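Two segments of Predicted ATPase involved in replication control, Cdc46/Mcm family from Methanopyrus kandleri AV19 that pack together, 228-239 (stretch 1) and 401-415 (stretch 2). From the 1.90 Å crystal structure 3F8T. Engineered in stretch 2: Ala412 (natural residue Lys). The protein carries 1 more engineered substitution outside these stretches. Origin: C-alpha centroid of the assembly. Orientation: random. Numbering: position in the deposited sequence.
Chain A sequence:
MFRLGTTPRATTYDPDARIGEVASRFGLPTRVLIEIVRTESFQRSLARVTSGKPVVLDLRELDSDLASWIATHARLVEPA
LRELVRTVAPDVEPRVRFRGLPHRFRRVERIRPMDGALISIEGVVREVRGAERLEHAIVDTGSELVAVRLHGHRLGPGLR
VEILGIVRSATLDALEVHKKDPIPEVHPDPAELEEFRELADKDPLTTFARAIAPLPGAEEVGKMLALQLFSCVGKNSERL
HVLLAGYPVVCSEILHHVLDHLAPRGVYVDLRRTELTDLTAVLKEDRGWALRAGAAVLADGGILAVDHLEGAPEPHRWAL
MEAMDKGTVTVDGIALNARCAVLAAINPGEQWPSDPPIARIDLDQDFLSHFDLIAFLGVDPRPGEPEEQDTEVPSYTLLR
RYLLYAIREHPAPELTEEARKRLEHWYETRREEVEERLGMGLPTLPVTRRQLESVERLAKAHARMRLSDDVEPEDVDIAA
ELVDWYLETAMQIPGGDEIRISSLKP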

# COMPACT_ATOMS: atom_id res chain seq x y z
N GLN A 228 -14.42 4.65 -1.65
CA GLN A 228 -13.47 3.55 -1.88
C GLN A 228 -12.01 3.92 -1.51
O GLN A 228 -11.33 3.15 -0.83
CB GLN A 228 -13.56 3.01 -3.31
CG GLN A 228 -12.54 1.89 -3.57
CD GLN A 228 -12.61 1.38 -4.98
OE1 GLN A 228 -12.62 2.17 -5.93
NE2 GLN A 228 -12.66 0.05 -5.13
N LEU A 229 -11.56 5.09 -1.94
CA LEU A 229 -10.21 5.56 -1.57
C LEU A 229 -10.01 5.57 -0.06
O LEU A 229 -8.99 5.11 0.44
CB LEU A 229 -9.92 6.96 -2.13
CG LEU A 229 -9.64 6.99 -3.65
CD1 LEU A 229 -9.75 8.43 -4.16
CD2 LEU A 229 -8.28 6.39 -3.98
N PHE A 230 -11.03 6.03 0.65
CA PHE A 230 -11.00 6.11 2.11
C PHE A 230 -11.24 4.76 2.82
O PHE A 230 -11.31 4.70 4.06
CB PHE A 230 -11.96 7.19 2.59
CG PHE A 230 -11.39 8.59 2.45
CD1 PHE A 230 -11.51 9.29 1.25
CD2 PHE A 230 -10.69 9.17 3.51
CE1 PHE A 230 -10.96 10.57 1.12
CE2 PHE A 230 -10.14 10.44 3.38
CZ PHE A 230 -10.28 11.14 2.19
N SER A 231 -11.34 3.69 2.03
CA SER A 231 -11.44 2.35 2.61
C SER A 231 -10.12 1.58 2.50
O SER A 231 -10.05 0.41 2.89
CB SER A 231 -12.55 1.56 1.91
OG SER A 231 -12.08 1.05 0.68
N CYS A 232 -9.09 2.22 1.96
CA CYS A 232 -7.80 1.58 1.75
C CYS A 232 -7.02 1.35 3.06
O CYS A 232 -6.12 2.10 3.40
CB CYS A 232 -6.96 2.41 0.78
SG CYS A 232 -7.49 2.26 -0.93
N VAL A 233 -7.39 0.31 3.79
CA VAL A 233 -6.71 0.02 5.07
C VAL A 233 -6.39 -1.47 5.15
O VAL A 233 -6.97 -2.26 4.41
CB VAL A 233 -7.53 0.49 6.31
CG1 VAL A 233 -7.92 1.98 6.23
CG2 VAL A 233 -8.75 -0.34 6.50
N GLY A 234 -5.47 -1.84 6.04
CA GLY A 234 -5.03 -3.24 6.20
C GLY A 234 -6.11 -4.19 6.69
O GLY A 234 -6.20 -5.34 6.21
N LYS A 235 -6.92 -3.73 7.64
CA LYS A 235 -8.02 -4.52 8.21
C LYS A 235 -8.94 -5.06 7.11
O LYS A 235 -9.62 -4.31 6.40
CB LYS A 235 -8.79 -3.68 9.25
CG LYS A 235 -9.84 -4.45 10.07
CD LYS A 235 -10.45 -3.54 11.16
CE LYS A 235 -11.80 -4.07 11.67
NZ LYS A 235 -12.61 -2.99 12.34
N ASN A 236 -8.95 -6.38 7.00
CA ASN A 236 -9.49 -7.11 5.85
C ASN A 236 -10.92 -6.73 5.46
O ASN A 236 -11.22 -6.50 4.28
CB ASN A 236 -9.35 -8.62 6.11
CG ASN A 236 -10.39 -9.46 5.39
OD1 ASN A 236 -10.52 -9.41 4.16
ND2 ASN A 236 -11.13 -10.25 6.16
N SER A 237 -11.79 -6.66 6.46
CA SER A 237 -13.21 -6.46 6.25
C SER A 237 -13.61 -5.01 5.90
O SER A 237 -14.79 -4.74 5.72
CB SER A 237 -13.95 -6.89 7.52
OG SER A 237 -13.43 -6.19 8.64
N GLU A 238 -12.62 -4.11 5.78
CA GLU A 238 -12.86 -2.65 5.62
C GLU A 238 -12.91 -2.15 4.18
O GLU A 238 -13.54 -1.13 3.88
CB GLU A 238 -11.74 -1.84 6.29
CG GLU A 238 -11.53 -2.12 7.74
CD GLU A 238 -12.66 -1.59 8.56
OE1 GLU A 238 -12.68 -0.37 8.77
OE2 GLU A 238 -13.54 -2.39 8.94
N ARG A 239 -12.19 -2.86 3.31
CA ARG A 239 -11.92 -2.39 1.96
C ARG A 239 -13.15 -2.53 1.07
O ARG A 239 -13.86 -3.54 1.16
CB ARG A 239 -10.73 -3.16 1.39
CG ARG A 239 -9.42 -2.86 2.15
CD ARG A 239 -8.24 -3.61 1.56
NE ARG A 239 -8.35 -5.06 1.71
CZ ARG A 239 -8.04 -5.72 2.82
NH1 ARG A 239 -7.61 -5.08 3.92
NH2 ARG A 239 -8.17 -7.04 2.84
N ARG A 401 -2.54 13.92 0.06
CA ARG A 401 -1.92 13.95 1.39
C ARG A 401 -2.94 13.85 2.53
O ARG A 401 -2.68 13.18 3.53
CB ARG A 401 -1.03 15.19 1.55
CG ARG A 401 0.28 15.07 0.81
CD ARG A 401 1.02 16.40 0.83
NE ARG A 401 1.51 16.71 2.16
CZ ARG A 401 2.64 16.23 2.68
NH1 ARG A 401 3.42 15.41 1.97
NH2 ARG A 401 2.99 16.59 3.90
N TYR A 402 -4.10 14.49 2.37
CA TYR A 402 -5.20 14.35 3.33
C TYR A 402 -5.65 12.90 3.44
O TYR A 402 -5.87 12.41 4.53
CB TYR A 402 -6.39 15.19 2.88
CG TYR A 402 -7.62 15.19 3.77
CD1 TYR A 402 -7.72 16.07 4.83
CD2 TYR A 402 -8.71 14.36 3.49
CE1 TYR A 402 -8.84 16.10 5.63
CE2 TYR A 402 -9.85 14.39 4.28
CZ TYR A 402 -9.92 15.26 5.35
OH TYR A 402 -11.04 15.33 6.13
N LEU A 403 -5.79 12.23 2.29
CA LEU A 403 -6.20 10.82 2.28
C LEU A 403 -5.19 9.96 3.03
O LEU A 403 -5.56 9.18 3.91
CB LEU A 403 -6.33 10.31 0.85
CG LEU A 403 -6.60 8.81 0.62
CD1 LEU A 403 -7.90 8.34 1.28
CD2 LEU A 403 -6.63 8.55 -0.88
N LEU A 404 -3.92 10.13 2.69
CA LEU A 404 -2.84 9.39 3.34
C LEU A 404 -2.88 9.57 4.85
O LEU A 404 -2.69 8.60 5.63
CB LEU A 404 -1.49 9.87 2.80
CG LEU A 404 -1.06 9.35 1.43
CD1 LEU A 404 0.21 10.06 0.98
CD2 LEU A 404 -0.82 7.84 1.46
N TYR A 405 -3.07 10.82 5.25
CA TYR A 405 -3.18 11.19 6.64
C TYR A 405 -4.38 10.48 7.30
O TYR A 405 -4.24 9.80 8.35
CB TYR A 405 -3.29 12.71 6.76
CG TYR A 405 -3.32 13.21 8.18
CD1 TYR A 405 -2.16 13.26 8.95
CD2 TYR A 405 -4.51 13.66 8.75
CE1 TYR A 405 -2.20 13.72 10.27
CE2 TYR A 405 -4.55 14.12 10.05
CZ TYR A 405 -3.40 14.15 10.79
OH TYR A 405 -3.46 14.61 12.08
N ALA A 406 -5.54 10.62 6.68
CA ALA A 406 -6.79 10.07 7.22
C ALA A 406 -6.71 8.55 7.44
O ALA A 406 -7.16 8.04 8.47
CB ALA A 406 -7.97 10.41 6.27
N ILE A 407 -6.13 7.84 6.46
CA ILE A 407 -5.99 6.36 6.52
C ILE A 407 -5.12 5.94 7.69
O ILE A 407 -5.45 4.98 8.41
CB ILE A 407 -5.38 5.77 5.20
CG1 ILE A 407 -6.33 5.92 4.02
CG2 ILE A 407 -4.99 4.23 5.38
CD1 ILE A 407 -5.63 5.59 2.66
N ARG A 408 -3.99 6.62 7.86
CA ARG A 408 -3.02 6.25 8.89
C ARG A 408 -3.56 6.62 10.27
O ARG A 408 -3.36 5.89 11.25
CB ARG A 408 -1.67 6.95 8.65
CG ARG A 408 -0.57 6.51 9.66
CD ARG A 408 0.76 7.22 9.39
NE ARG A 408 0.57 8.67 9.41
CZ ARG A 408 0.76 9.45 10.47
NH1 ARG A 408 1.20 8.93 11.62
NH2 ARG A 408 0.53 10.75 10.37
N GLU A 409 -4.24 7.76 10.35
CA GLU A 409 -4.68 8.28 11.63
C GLU A 409 -6.01 7.71 12.10
O GLU A 409 -6.30 7.72 13.29
CB GLU A 409 -4.77 9.81 11.62
CG GLU A 409 -3.42 10.53 11.55
CD GLU A 409 -2.44 10.06 12.63
OE1 GLU A 409 -2.82 9.98 13.82
OE2 GLU A 409 -1.30 9.75 12.29
N HIS A 410 -6.83 7.25 11.16
CA HIS A 410 -8.15 6.69 11.50
C HIS A 410 -8.42 5.33 10.85
O HIS A 410 -9.39 5.18 10.10
CB HIS A 410 -9.24 7.72 11.19
CG HIS A 410 -8.99 9.03 11.88
ND1 HIS A 410 -9.31 9.25 13.20
CD2 HIS A 410 -8.36 10.16 11.45
CE1 HIS A 410 -8.92 10.46 13.55
NE2 HIS A 410 -8.34 11.03 12.51
N PRO A 411 -7.56 4.33 11.14
CA PRO A 411 -7.67 3.05 10.44
C PRO A 411 -8.94 2.30 10.82
O PRO A 411 -9.46 1.52 10.02
CB PRO A 411 -6.44 2.26 10.91
CG PRO A 411 -6.09 2.87 12.26
CD PRO A 411 -6.44 4.33 12.11
N ALA A 412 -9.45 2.54 12.02
CA ALA A 412 -10.49 1.66 12.56
C ALA A 412 -11.65 2.38 13.25
O ALA A 412 -11.85 2.18 14.45
CB ALA A 412 -9.85 0.61 13.49
N PRO A 413 -12.43 3.20 12.50
CA PRO A 413 -13.57 3.81 13.17
C PRO A 413 -14.62 2.76 13.48
O PRO A 413 -14.68 1.73 12.80
CB PRO A 413 -14.14 4.79 12.13
CG PRO A 413 -13.28 4.70 10.94
CD PRO A 413 -12.37 3.53 11.06
N GLU A 414 -15.43 3.01 14.51
CA GLU A 414 -16.43 2.06 14.98
C GLU A 414 -17.80 2.72 15.11
O GLU A 414 -17.90 3.89 15.45
CB GLU A 414 -16.00 1.44 16.34
CG GLU A 414 -14.65 0.68 16.33
CD GLU A 414 -14.67 -0.66 15.58
OE1 GLU A 414 -15.75 -1.13 15.17
OE2 GLU A 414 -13.58 -1.25 15.39
N LEU A 415 -18.84 1.95 14.84
CA LEU A 415 -20.21 2.41 15.04
C LEU A 415 -20.46 2.90 16.46
O LEU A 415 -20.13 2.20 17.42
CB LEU A 415 -21.17 1.25 14.80
CG LEU A 415 -21.21 0.62 13.41
CD1 LEU A 415 -22.05 -0.69 13.45
CD2 LEU A 415 -21.77 1.65 12.45
O HOH W 1 -12.95 -0.35 11.67

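A helix often packs against a largely irregular segment mainly through apolar side chains, with polar contacts toward the margin, and these two stretches illustrate the principle: no direct hydrogen bond joins them. Along stretch 2, Tyr402 opens the contact edge to edge, its CD2 lying 3.8 Å from Phe230 CZ. Leu403, one residue on, uses a t,p rotamer to place CD1 over a face of the Phe230 ring, 3.5 Å from the centroid and almost on the ring normal, a CH-pi contact; its CD2 meets Leu229 CB at 3.9 Å. Ala406, a helical turn later, points toward stretch 1, and its small methyl sits at the ring edge, with CB 3.6 Å from Phe230 CE2. Ile407 completes the buried patch. It meets Cys232 through both branches: CD1 lies 3.9 Å from Cys232 CB and CG2 3.1 Å from the carbonyl Cys232 O, while CG2 also packs 3.8 Å from Val233 CG1. Beyond the helix the character changes. Pro411 lies beside Val233, with Val233 CG2 4.0 Å from Pro411 O. A water then bridges the stretches, accepting from Lys235 NZ (2.7 Å) and donating to Glu238 OE1 and Pro413 O (both 2.9 Å). Finally, the extended, exposed Lys235 brings NZ within 3.6 Å of Glu414 OE2, a long salt bridge.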